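Local coordinates for protein UDP-N-acetylglucosamine 2-epimerase (Methanocaldococcus jannaschii, PDB 4NES) that probably catalyses the reversible epimerisation at C-2 of UDP-N-acetylglucosamine to UDP-N-acetylmannosamine, the activated donor of ManNAc residues, at residues 204-207 and 211-214; 223-228 and 261-266; 238-241 and 247-250. All coordinates share one frame; numbering follows the deposited sequence.

Interaction 1. Residues 204-207 and 211-214; sequences LTLH and NVDN. With UDP (uridine-5'-diphosphate), chain C; UD1 (uridine-diphosphate-N-acetylglucosamine), chain B.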
loop_
_atom_site.group_PDB
_atom_site.type_symbol
_atom_site.label_atom_id
_atom_site.label_comp_id
_atom_site.label_asym_id
_atom_site.label_seq_id
_atom_site.Cartn_x
_atom_site.Cartn_y
_atom_site.Cartn_z
ATOM N N LEU A 204 22.031 23.325 -10.245
ATOM C CA LEU A 204 22.048 22.052 -9.535
ATOM C C LEU A 204 20.989 21.976 -8.438
ATOM O O LEU A 204 20.846 22.910 -7.651
ATOM C CB LEU A 204 23.433 21.843 -8.913
ATOM C CG LEU A 204 23.645 20.655 -7.970
ATOM C CD1 LEU A 204 23.548 19.327 -8.701
ATOM C CD2 LEU A 204 25.001 20.792 -7.262
ATOM N N THR A 205 20.253 20.865 -8.391
ATOM C CA THR A 205 19.480 20.504 -7.200
ATOM C C THR A 205 19.733 19.039 -6.889
ATOM O O THR A 205 19.941 18.248 -7.797
ATOM C CB THR A 205 17.944 20.759 -7.320
ATOM O OG1 THR A 205 17.331 19.750 -8.140
ATOM C CG2 THR A 205 17.630 22.165 -7.842
ATOM N N LEU A 206 19.721 18.680 -5.611
ATOM C CA LEU A 206 20.007 17.315 -5.202
ATOM C C LEU A 206 19.314 17.044 -3.885
ATOM O O LEU A 206 19.610 17.719 -2.895
ATOM C CB LEU A 206 21.521 17.123 -5.016
ATOM C CG LEU A 206 21.989 15.674 -4.847
ATOM C CD1 LEU A 206 22.050 14.997 -6.206
ATOM C CD2 LEU A 206 23.342 15.606 -4.154
ATOM N N HIS A 207 18.424 16.053 -3.843
ATOM C CA HIS A 207 17.747 15.723 -2.585
ATOM C C HIS A 207 17.203 14.298 -2.436
ATOM O O HIS A 207 16.576 14.000 -1.421
ATOM C CB HIS A 207 16.619 16.727 -2.278
ATOM C CG HIS A 207 15.363 16.510 -3.071
ATOM N ND1 HIS A 207 15.166 17.039 -4.325
ATOM C CD2 HIS A 207 14.228 15.822 -2.768
ATOM C CE1 HIS A 207 13.971 16.689 -4.767
ATOM N NE2 HIS A 207 13.383 15.949 -3.844
ATOM N N ASN A 211 20.633 9.435 -2.442
ATOM C CA ASN A 211 21.834 10.195 -2.786
ATOM C C ASN A 211 22.410 11.001 -1.636
ATOM O O ASN A 211 23.624 11.174 -1.542
ATOM C CB ASN A 211 21.549 11.179 -3.928
ATOM C CG ASN A 211 21.588 10.527 -5.293
ATOM O OD1 ASN A 211 22.245 9.507 -5.496
ATOM N ND2 ASN A 211 20.897 11.135 -6.252
ATOM N N VAL A 212 21.554 11.537 -0.778
ATOM C CA VAL A 212 22.042 12.479 0.222
ATOM C C VAL A 212 22.106 11.878 1.623
ATOM O O VAL A 212 22.790 12.414 2.491
ATOM C CB VAL A 212 21.222 13.805 0.234
ATOM C CG1 VAL A 212 21.139 14.422 -1.171
ATOM C CG2 VAL A 212 19.814 13.576 0.803
ATOM N N ASP A 213 21.406 10.770 1.842
ATOM C CA ASP A 213 21.451 10.093 3.143
ATOM C C ASP A 213 22.645 9.144 3.237
ATOM O O ASP A 213 22.963 8.652 4.318
ATOM C CB ASP A 213 20.187 9.271 3.406
ATOM C CG ASP A 213 18.939 10.112 3.571
ATOM O OD1 ASP A 213 19.004 11.366 3.560
ATOM O OD2 ASP A 213 17.862 9.498 3.720
ATOM N N ASN A 214 23.272 8.881 2.093
ATOM C CA ASN A 214 24.378 7.930 1.947
ATOM C C ASN A 214 25.649 8.749 1.754
ATOM O O ASN A 214 25.848 9.339 0.692
ATOM C CB ASN A 214 24.093 7.060 0.707
ATOM C CG ASN A 214 25.170 6.020 0.417
ATOM O OD1 ASN A 214 26.343 6.191 0.731
ATOM N ND2 ASN A 214 24.760 4.938 -0.235
HETATM N N1 UDP C . 11.512 24.168 -7.375
HETATM C C2 UDP C . 11.305 25.433 -6.940
HETATM N N3 UDP C . 12.289 26.085 -6.283
HETATM C C4 UDP C . 13.490 25.520 -6.032
HETATM C C5 UDP C . 13.740 24.210 -6.464
HETATM C C6 UDP C . 12.705 23.550 -7.136
HETATM O O2 UDP C . 10.226 25.995 -7.143
HETATM O O4 UDP C . 14.466 26.234 -5.343
HETATM C "C1'" UDP C . 10.463 23.387 -8.055
HETATM C "C2'" UDP C . 10.726 22.902 -9.382
HETATM O "O2'" UDP C . 10.539 23.928 -10.331
HETATM C "C3'" UDP C . 9.802 21.767 -9.513
HETATM C "C4'" UDP C . 9.643 21.282 -8.150
HETATM O "O4'" UDP C . 10.305 22.186 -7.302
HETATM O "O3'" UDP C . 8.547 22.109 -10.034
HETATM C "C5'" UDP C . 10.254 19.943 -7.914
HETATM O "O5'" UDP C . 10.191 19.566 -6.560
HETATM P PA UDP C . 11.299 18.668 -5.870
HETATM O O1A UDP C . 11.479 19.161 -4.450
HETATM O O2A UDP C . 12.577 18.745 -6.678
HETATM O O3A UDP C . 10.747 17.194 -5.771
HETATM P PB UDP C . 10.535 16.026 -6.796
HETATM O O1B UDP C . 10.014 16.579 -8.114
HETATM O O2B UDP C . 11.837 15.286 -6.962
HETATM O O3B UDP C . 9.519 15.170 -6.094
HETATM C "C1'" UD1 B . 9.854 14.631 0.268
HETATM C "C2'" UD1 B . 9.390 13.468 -0.554
HETATM C "C3'" UD1 B . 10.042 13.438 -1.851
HETATM C "C4'" UD1 B . 9.928 14.701 -2.589
HETATM C "C5'" UD1 B . 10.332 15.863 -1.717
HETATM C "C6'" UD1 B . 10.045 17.174 -2.347
HETATM C "C7'" UD1 B . 8.718 11.429 0.851
HETATM C "C8'" UD1 B . 9.176 10.163 1.511
HETATM N "N2'" UD1 B . 9.716 12.199 0.147
HETATM O "O1'" UD1 B . 11.207 14.492 0.518
HETATM O "O3'" UD1 B . 9.490 12.366 -2.637
HETATM O "O4'" UD1 B . 10.738 14.683 -3.754
HETATM O "O5'" UD1 B . 9.611 15.850 -0.489
HETATM O "O6'" UD1 B . 10.926 18.180 -2.011
HETATM O "O7'" UD1 B . 7.540 11.789 0.920
HETATM N N1 UD1 B . 12.690 19.702 5.966
HETATM C C2 UD1 B . 12.670 20.968 6.389
HETATM N N3 UD1 B . 11.629 21.753 6.119
HETATM C C4 UD1 B . 10.574 21.294 5.433
HETATM C C5 UD1 B . 10.563 19.984 4.976
HETATM C C6 UD1 B . 11.659 19.185 5.257
HETATM O O2 UD1 B . 13.605 21.424 7.016
HETATM O O4 UD1 B . 9.516 22.116 5.170
HETATM C C1B UD1 B . 13.847 18.818 6.242
HETATM C C2B UD1 B . 13.806 18.141 7.552
HETATM O "O2'" UD1 B . 15.111 18.024 8.062
HETATM C C3B UD1 B . 13.282 16.833 7.233
HETATM C C4B UD1 B . 13.910 16.560 5.917
HETATM O O4B UD1 B . 13.961 17.803 5.242
HETATM O O3B UD1 B . 13.563 15.838 8.186
HETATM C C5B UD1 B . 13.139 15.588 5.098
HETATM O O5B UD1 B . 11.777 15.892 4.934
HETATM P PA UD1 B . 10.807 14.843 4.326
HETATM O O1A UD1 B . 10.806 13.627 5.200
HETATM O O2A UD1 B . 9.453 15.461 4.204
HETATM O O3A UD1 B . 11.374 14.379 2.944
HETATM P PB UD1 B . 11.914 15.239 1.714
HETATM O O1B UD1 B . 13.380 14.981 1.591
HETATM O O2B UD1 B . 11.484 16.676 1.823
#

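Interaction 2. Residues 223-228 and 261-266; sequences EGIFEI and KKIKII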
loop_
_atom_site.group_PDB
_atom_site.type_symbol
_atom_site.label_atom_id
_atom_site.label_comp_id
_atom_site.label_asym_id
_atom_site.label_seq_id
_atom_site.Cartn_x
_atom_site.Cartn_y
_atom_site.Cartn_z
ATOM N N GLU A 223 32.361 15.468 -5.266
ATOM C CA GLU A 223 33.618 15.319 -6.005
ATOM C C GLU A 223 33.377 15.564 -7.486
ATOM O O GLU A 223 34.123 16.296 -8.139
ATOM C CB GLU A 223 34.175 13.903 -5.822
ATOM C CG GLU A 223 35.659 13.807 -5.491
ATOM C CD GLU A 223 36.580 14.024 -6.681
ATOM O OE1 GLU A 223 37.265 13.055 -7.077
ATOM O OE2 GLU A 223 36.639 15.157 -7.207
ATOM N N GLY A 224 32.322 14.947 -8.011
ATOM C CA GLY A 224 31.941 15.127 -9.399
ATOM C C GLY A 224 31.685 16.577 -9.761
ATOM O O GLY A 224 32.122 17.043 -10.810
ATOM N N ILE A 225 30.976 17.298 -8.895
ATOM C CA ILE A 225 30.702 18.706 -9.154
ATOM C C ILE A 225 31.992 19.538 -9.132
ATOM O O ILE A 225 32.200 20.378 -10.005
ATOM C CB ILE A 225 29.671 19.281 -8.163
ATOM C CG1 ILE A 225 28.327 18.551 -8.305
ATOM C CG2 ILE A 225 29.498 20.774 -8.390
ATOM C CD1 ILE A 225 27.664 18.724 -9.667
ATOM N N PHE A 226 32.857 19.293 -8.148
ATOM C CA PHE A 226 34.152 19.972 -8.078
ATOM C C PHE A 226 34.943 19.775 -9.378
ATOM O O PHE A 226 35.602 20.694 -9.866
ATOM C CB PHE A 226 34.968 19.410 -6.914
ATOM C CG PHE A 226 34.760 20.123 -5.607
ATOM C CD1 PHE A 226 33.500 20.220 -5.037
ATOM C CD2 PHE A 226 35.841 20.662 -4.924
ATOM C CE1 PHE A 226 33.320 20.865 -3.824
ATOM C CE2 PHE A 226 35.663 21.311 -3.711
ATOM C CZ PHE A 226 34.402 21.408 -3.161
ATOM N N GLU A 227 34.860 18.571 -9.936
ATOM C CA GLU A 227 35.604 18.235 -11.140
ATOM C C GLU A 227 35.046 18.899 -12.403
ATOM O O GLU A 227 35.814 19.360 -13.252
ATOM C CB GLU A 227 35.646 16.722 -11.306
ATOM C CG GLU A 227 36.897 16.205 -11.955
ATOM C CD GLU A 227 37.085 14.738 -11.697
ATOM O OE1 GLU A 227 37.458 14.384 -10.560
ATOM O OE2 GLU A 227 36.852 13.940 -12.625
ATOM N N ILE A 228 33.716 18.927 -12.527
ATOM C CA ILE A 228 33.041 19.648 -13.608
ATOM C C ILE A 228 33.526 21.084 -13.678
ATOM O O ILE A 228 33.831 21.607 -14.746
ATOM C CB ILE A 228 31.508 19.721 -13.361
ATOM C CG1 ILE A 228 30.814 18.429 -13.757
ATOM C CG2 ILE A 228 30.875 20.888 -14.126
ATOM C CD1 ILE A 228 29.309 18.543 -13.625
ATOM N N LYS A 261 34.507 28.802 -4.492
ATOM C CA LYS A 261 34.057 30.114 -4.941
ATOM C C LYS A 261 33.325 30.068 -6.285
ATOM O O LYS A 261 32.749 31.067 -6.718
ATOM C CB LYS A 261 35.235 31.090 -4.993
ATOM C CG LYS A 261 36.044 31.135 -3.704
ATOM C CD LYS A 261 37.218 32.089 -3.826
ATOM C CE LYS A 261 36.751 33.534 -3.932
ATOM N NZ LYS A 261 36.273 34.067 -2.623
ATOM N N LYS A 262 33.335 28.907 -6.935
ATOM C CA LYS A 262 32.600 28.741 -8.188
ATOM C C LYS A 262 31.205 28.158 -7.961
ATOM O O LYS A 262 30.441 27.980 -8.910
ATOM C CB LYS A 262 33.379 27.872 -9.171
ATOM C CG LYS A 262 34.691 28.492 -9.627
ATOM C CD LYS A 262 34.459 29.737 -10.468
ATOM C CE LYS A 262 33.800 29.394 -11.795
ATOM N NZ LYS A 262 34.288 30.262 -12.900
ATOM N N ILE A 263 30.880 27.853 -6.711
ATOM C CA ILE A 263 29.539 27.376 -6.378
ATOM C C ILE A 263 28.779 28.450 -5.617
ATOM O O ILE A 263 29.229 28.904 -4.562
ATOM C CB ILE A 263 29.558 26.103 -5.514
ATOM C CG1 ILE A 263 30.338 24.986 -6.213
ATOM C CG2 ILE A 263 28.130 25.661 -5.207
ATOM C CD1 ILE A 263 30.428 23.684 -5.413
ATOM N N LYS A 264 27.629 28.859 -6.147
ATOM C CA LYS A 264 26.760 29.764 -5.408
ATOM C C LYS A 264 25.623 28.966 -4.789
ATOM O O LYS A 264 24.770 28.429 -5.496
ATOM C CB LYS A 264 26.208 30.873 -6.304
ATOM C CG LYS A 264 25.285 31.847 -5.565
ATOM C CD LYS A 264 25.496 33.286 -6.011
ATOM C CE LYS A 264 24.534 34.235 -5.312
ATOM N NZ LYS A 264 24.738 34.293 -3.838
ATOM N N ILE A 265 25.629 28.872 -3.463
ATOM C CA ILE A 265 24.594 28.150 -2.745
ATOM C C ILE A 265 23.474 29.106 -2.406
ATOM O O ILE A 265 23.704 30.170 -1.824
ATOM C CB ILE A 265 25.126 27.534 -1.441
ATOM C CG1 ILE A 265 26.350 26.657 -1.725
ATOM C CG2 ILE A 265 24.035 26.725 -0.755
ATOM C CD1 ILE A 265 26.947 26.017 -0.478
ATOM N N ILE A 266 22.258 28.738 -2.785
ATOM C CA ILE A 266 21.090 29.543 -2.450
ATOM C C ILE A 266 20.064 28.688 -1.721
ATOM O O ILE A 266 19.955 27.480 -1.967
ATOM C CB ILE A 266 20.472 30.246 -3.699
ATOM C CG1 ILE A 266 19.874 29.229 -4.673
ATOM C CG2 ILE A 266 21.520 31.109 -4.398
ATOM C CD1 ILE A 266 19.164 29.879 -5.857
#

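Interaction 3. Residues 238-241 and 247-250; sequences FSIH and RLKE. With UD1 (uridine-diphosphate-N-acetylglucosamine), chain B; UDP (uridine-5'-diphosphate), chain C.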
loop_
_atom_site.group_PDB
_atom_site.type_symbol
_atom_site.label_atom_id
_atom_site.label_comp_id
_atom_site.label_asym_id
_atom_site.label_seq_id
_atom_site.Cartn_x
_atom_site.Cartn_y
_atom_site.Cartn_z
ATOM N N PHE A 238 23.486 26.344 -6.901
ATOM C CA PHE A 238 22.966 25.175 -6.192
ATOM C C PHE A 238 21.843 25.624 -5.263
ATOM O O PHE A 238 22.096 26.273 -4.244
ATOM C CB PHE A 238 24.124 24.545 -5.397
ATOM C CG PHE A 238 23.780 23.272 -4.639
ATOM C CD1 PHE A 238 22.637 22.537 -4.903
ATOM C CD2 PHE A 238 24.653 22.811 -3.656
ATOM C CE1 PHE A 238 22.357 21.378 -4.190
ATOM C CE2 PHE A 238 24.382 21.655 -2.941
ATOM C CZ PHE A 238 23.233 20.933 -3.209
ATOM N N SER A 239 20.602 25.309 -5.627
ATOM C CA SER A 239 19.470 25.510 -4.720
ATOM C C SER A 239 19.407 24.298 -3.806
ATOM O O SER A 239 19.164 23.184 -4.276
ATOM C CB SER A 239 18.158 25.643 -5.491
ATOM O OG SER A 239 17.056 25.625 -4.598
ATOM N N ILE A 240 19.627 24.507 -2.507
ATOM C CA ILE A 240 19.854 23.393 -1.585
ATOM C C ILE A 240 18.631 23.055 -0.718
ATOM O O ILE A 240 18.201 23.841 0.129
ATOM C CB ILE A 240 21.116 23.640 -0.722
ATOM C CG1 ILE A 240 21.395 22.452 0.199
ATOM C CG2 ILE A 240 21.000 24.942 0.054
ATOM C CD1 ILE A 240 22.712 22.606 0.932
ATOM N N HIS A 241 18.086 21.864 -0.944
ATOM C CA HIS A 241 16.935 21.349 -0.208
ATOM C C HIS A 241 17.316 21.218 1.262
ATOM O O HIS A 241 18.460 20.898 1.567
ATOM C CB HIS A 241 16.606 19.974 -0.787
ATOM C CG HIS A 241 15.314 19.382 -0.310
ATOM N ND1 HIS A 241 15.130 18.910 0.973
ATOM C CD2 HIS A 241 14.164 19.104 -0.979
ATOM C CE1 HIS A 241 13.914 18.412 1.087
ATOM N NE2 HIS A 241 13.311 18.503 -0.083
ATOM N N ARG A 247 22.084 16.933 5.760
ATOM C CA ARG A 247 22.996 15.819 5.503
ATOM C C ARG A 247 24.414 16.285 5.187
ATOM O O ARG A 247 25.378 15.681 5.655
ATOM C CB ARG A 247 22.482 14.940 4.362
ATOM C CG ARG A 247 21.186 14.206 4.661
ATOM C CD ARG A 247 21.353 13.229 5.808
ATOM N NE ARG A 247 20.158 12.409 5.969
ATOM C CZ ARG A 247 19.992 11.521 6.942
ATOM N NH1 ARG A 247 20.951 11.334 7.840
ATOM N NH2 ARG A 247 18.877 10.808 7.010
ATOM N N LEU A 248 24.548 17.344 4.392
ATOM C CA LEU A 248 25.872 17.873 4.071
ATOM C C LEU A 248 26.626 18.287 5.328
ATOM O O LEU A 248 27.834 18.060 5.438
ATOM C CB LEU A 248 25.781 19.050 3.099
ATOM C CG LEU A 248 25.480 18.655 1.654
ATOM C CD1 LEU A 248 25.014 19.866 0.865
ATOM C CD2 LEU A 248 26.712 18.032 1.007
ATOM N N LYS A 249 25.910 18.882 6.276
ATOM C CA LYS A 249 26.525 19.280 7.541
ATOM C C LYS A 249 26.841 18.055 8.393
ATOM O O LYS A 249 27.881 18.001 9.049
ATOM C CB LYS A 249 25.613 20.245 8.299
ATOM C CG LYS A 249 25.474 21.606 7.632
ATOM C CD LYS A 249 24.348 22.414 8.257
ATOM C CE LYS A 249 24.319 23.832 7.720
ATOM N NZ LYS A 249 25.488 24.618 8.187
ATOM N N GLU A 250 25.947 17.072 8.376
ATOM C CA GLU A 250 26.155 15.841 9.139
ATOM C C GLU A 250 27.416 15.104 8.688
ATOM O O GLU A 250 28.154 14.546 9.510
ATOM C CB GLU A 250 24.941 14.920 9.012
ATOM C CG GLU A 250 25.170 13.543 9.623
ATOM C CD GLU A 250 23.972 12.628 9.486
ATOM O OE1 GLU A 250 23.015 13.002 8.779
ATOM O OE2 GLU A 250 23.993 11.536 10.094
HETATM C "C1'" UD1 B . 9.854 14.631 0.268
HETATM C "C2'" UD1 B . 9.390 13.468 -0.554
HETATM C "C3'" UD1 B . 10.042 13.438 -1.851
HETATM C "C4'" UD1 B . 9.928 14.701 -2.589
HETATM C "C5'" UD1 B . 10.332 15.863 -1.717
HETATM C "C6'" UD1 B . 10.045 17.174 -2.347
HETATM C "C7'" UD1 B . 8.718 11.429 0.851
HETATM C "C8'" UD1 B . 9.176 10.163 1.511
HETATM N "N2'" UD1 B . 9.716 12.199 0.147
HETATM O "O1'" UD1 B . 11.207 14.492 0.518
HETATM O "O3'" UD1 B . 9.490 12.366 -2.637
HETATM O "O4'" UD1 B . 10.738 14.683 -3.754
HETATM O "O5'" UD1 B . 9.611 15.850 -0.489
HETATM O "O6'" UD1 B . 10.926 18.180 -2.011
HETATM O "O7'" UD1 B . 7.540 11.789 0.920
HETATM N N1 UD1 B . 12.690 19.702 5.966
HETATM C C2 UD1 B . 12.670 20.968 6.389
HETATM N N3 UD1 B . 11.629 21.753 6.119
HETATM C C4 UD1 B . 10.574 21.294 5.433
HETATM C C5 UD1 B . 10.563 19.984 4.976
HETATM C C6 UD1 B . 11.659 19.185 5.257
HETATM O O2 UD1 B . 13.605 21.424 7.016
HETATM O O4 UD1 B . 9.516 22.116 5.170
HETATM C C1B UD1 B . 13.847 18.818 6.242
HETATM C C2B UD1 B . 13.806 18.141 7.552
HETATM O "O2'" UD1 B . 15.111 18.024 8.062
HETATM C C3B UD1 B . 13.282 16.833 7.233
HETATM C C4B UD1 B . 13.910 16.560 5.917
HETATM O O4B UD1 B . 13.961 17.803 5.242
HETATM O O3B UD1 B . 13.563 15.838 8.186
HETATM C C5B UD1 B . 13.139 15.588 5.098
HETATM O O5B UD1 B . 11.777 15.892 4.934
HETATM P PA UD1 B . 10.807 14.843 4.326
HETATM O O1A UD1 B . 10.806 13.627 5.200
HETATM O O2A UD1 B . 9.453 15.461 4.204
HETATM O O3A UD1 B . 11.374 14.379 2.944
HETATM P PB UD1 B . 11.914 15.239 1.714
HETATM O O1B UD1 B . 13.380 14.981 1.591
HETATM O O2B UD1 B . 11.484 16.676 1.823
HETATM N N1 UDP C . 11.512 24.168 -7.375
HETATM C C2 UDP C . 11.305 25.433 -6.940
HETATM N N3 UDP C . 12.289 26.085 -6.283
HETATM C C4 UDP C . 13.490 25.520 -6.032
HETATM C C5 UDP C . 13.740 24.210 -6.464
HETATM C C6 UDP C . 12.705 23.550 -7.136
HETATM O O2 UDP C . 10.226 25.995 -7.143
HETATM O O4 UDP C . 14.466 26.234 -5.343
HETATM C "C1'" UDP C . 10.463 23.387 -8.055
HETATM C "C2'" UDP C . 10.726 22.902 -9.382
HETATM O "O2'" UDP C . 10.539 23.928 -10.331
HETATM C "C3'" UDP C . 9.802 21.767 -9.513
HETATM C "C4'" UDP C . 9.643 21.282 -8.150
HETATM O "O4'" UDP C . 10.305 22.186 -7.302
HETATM O "O3'" UDP C . 8.547 22.109 -10.034
HETATM C "C5'" UDP C . 10.254 19.943 -7.914
HETATM O "O5'" UDP C . 10.191 19.566 -6.560
HETATM P PA UDP C . 11.299 18.668 -5.870
HETATM O O1A UDP C . 11.479 19.161 -4.450
HETATM O O2A UDP C . 12.577 18.745 -6.678
HETATM O O3A UDP C . 10.747 17.194 -5.771
HETATM P PB UDP C . 10.535 16.026 -6.796
HETATM O O1B UDP C . 10.014 16.579 -8.114
HETATM O O2B UDP C . 11.837 15.286 -6.962
HETATM O O3B UDP C . 9.519 15.170 -6.094
#

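Interaction 1. Residues 204-207 and 211-214
Asn211 ND2, 4.0 Å from Leu206 CD1, donates to two acceptors, Asp287 OD2 and the carbonyl O of Leu305, while the other end of the amide, OD1, accepts from Arg217 NE. These bonds probably fix the rotation of the amide, and Leu206 CD1 packs against its ND2, the two side chains meeting at about a right angle. Leu206 and Val212 instead run past each other in opposite directions, CD2 against CG1 at 3.9 Å. The same CG1 also backs the main chain of His207, touching CA at 3.9 Å. The contact folds the end of strand 201-205 and the residues after it back against the short helix 209-212 in a Rossmann-like domain of the GT-B fold, where loops at the strand ends line the nucleotide-sugar cleft. From this turn His207, probably an active-site residue, points its ring into the cleft; chi1 of 77° sets CG between the backbone N and the carbonyl carbon, turned off Val212. His207 NE2 donates in the ring plane to UD1 O4', on the sugar, at 2.9 Å, nearly straight at 171°. UDP O2A approaches His207 CE1 obliquely, 3.1 Å away. The backbone N of His207 bonds to Asp287 OD1, so that Asp287 holds both this backbone and the amide of Asn211.

Interaction 2. Residues 223-228 and 261-266
Ile263 CD1 reaches both Ile225 CG2 and Phe226 CE1, each at 4.3 Å, and these two apolar contacts make up the contact between residues 223-228 and 261-266. The strand 263-266 lies at one edge of the six-stranded parallel sheet of a Rossmann-like alpha/beta domain, and helix 215-232 is the main part of the beta-alpha-beta crossover connection between strands 201-205 and 235-239. Reaching past the second of these strands, it touches the next one out. Ile263 bridges the distance with a straight arm: chi2 of 179° extends CD1 from the strand to Ile225 and Phe226. Ile225 points at the strand from its CB onward, whereas Phe226 starts away from it and swings its ring back, meeting the methyl obliquely. The backbones stay well apart, 8.9 Å from Phe226 CA to Ile263 CA, and only 84 Å² is buried. In the next shell, Leu257 of helix 254-259 touches both Phe226 and Ile263, and Leu204 of the inner strand lies against Ile225. Lys327 NZ, at the start of helix 327-338, forms salt bridges with Glu223 OE1 and Glu227 OE1, one turn apart.

Interaction 3. Residues 238-241 and 247-250
Ile240 and Leu248 meet tip to tip, CD1 to CD1 at 3.6 Å, their side chains crossing obliquely where strand 235-239 of the Rossmann-like GT-B domain gives way to helix 242-250. Ile240 CG1 stands anti to the backbone N (chi1 -177°), which extends the chain toward the helix. Phe238 completes this small apolar cluster in a different posture: Leu248 CD1 lies near its ring plane, 4.3 Å from CE2, while Ile240 CB sits over the ring centre, 4.2 Å above one face. The leucine therefore meets an edge and the isoleucine a face. Two neighbouring side chains serve the ligands. Ser239 OG donates to O4 of the UDP uracil at 2.8 Å. The His241 ring, stacked on that of His207, presents its edge to UDP-GlcNAc: NE2 donates in plane to UD1 O6' at 3.1 Å along a bent path of 139°, and CE1 lies 3.1 Å from UD1 O2B, a phosphate oxygen. Its other nitrogen, ND1, caps the helix start at Arg243 N. Replacing His241 by an alanine would take away both ring nitrogens and is likely to leave O6' without this donor, Arg243 N without its cap and the His207 ring without its stacking partner. Farther along the helix, Arg247 NH1 forms a salt bridge with Glu250 OE1 at 2.8 Å; Glu250 OE1 accepts through its syn lone pair and lies 18° out of the guanidinium plane of Arg247.

Overall arrangement
The three contacts share one parallel sheet, in which strand 235-239 lies between 201-205 and 263-266. Interactions 1 and 3, centres about 8 Å apart, line the same cleft and each touch both UDP and UDP-GlcNAc. The stacked rings of His207, probably an active-site residue, and His241 join them beside UDP-GlcNAc. A salt bridge from Asp213 OD1 to Arg247 NE, 2.9 Å, links them again. Interaction 2 lies outward, its centre about 12 Å from that of interaction 3 and 14 Å from that of interaction 1. It connects to interaction 3 through a probable hydrogen bond from Phe238 N to Lys264 O, 2.8 Å, and to interaction 1 through Leu204 CD2 on Ile225 CD1, 4.1 Å.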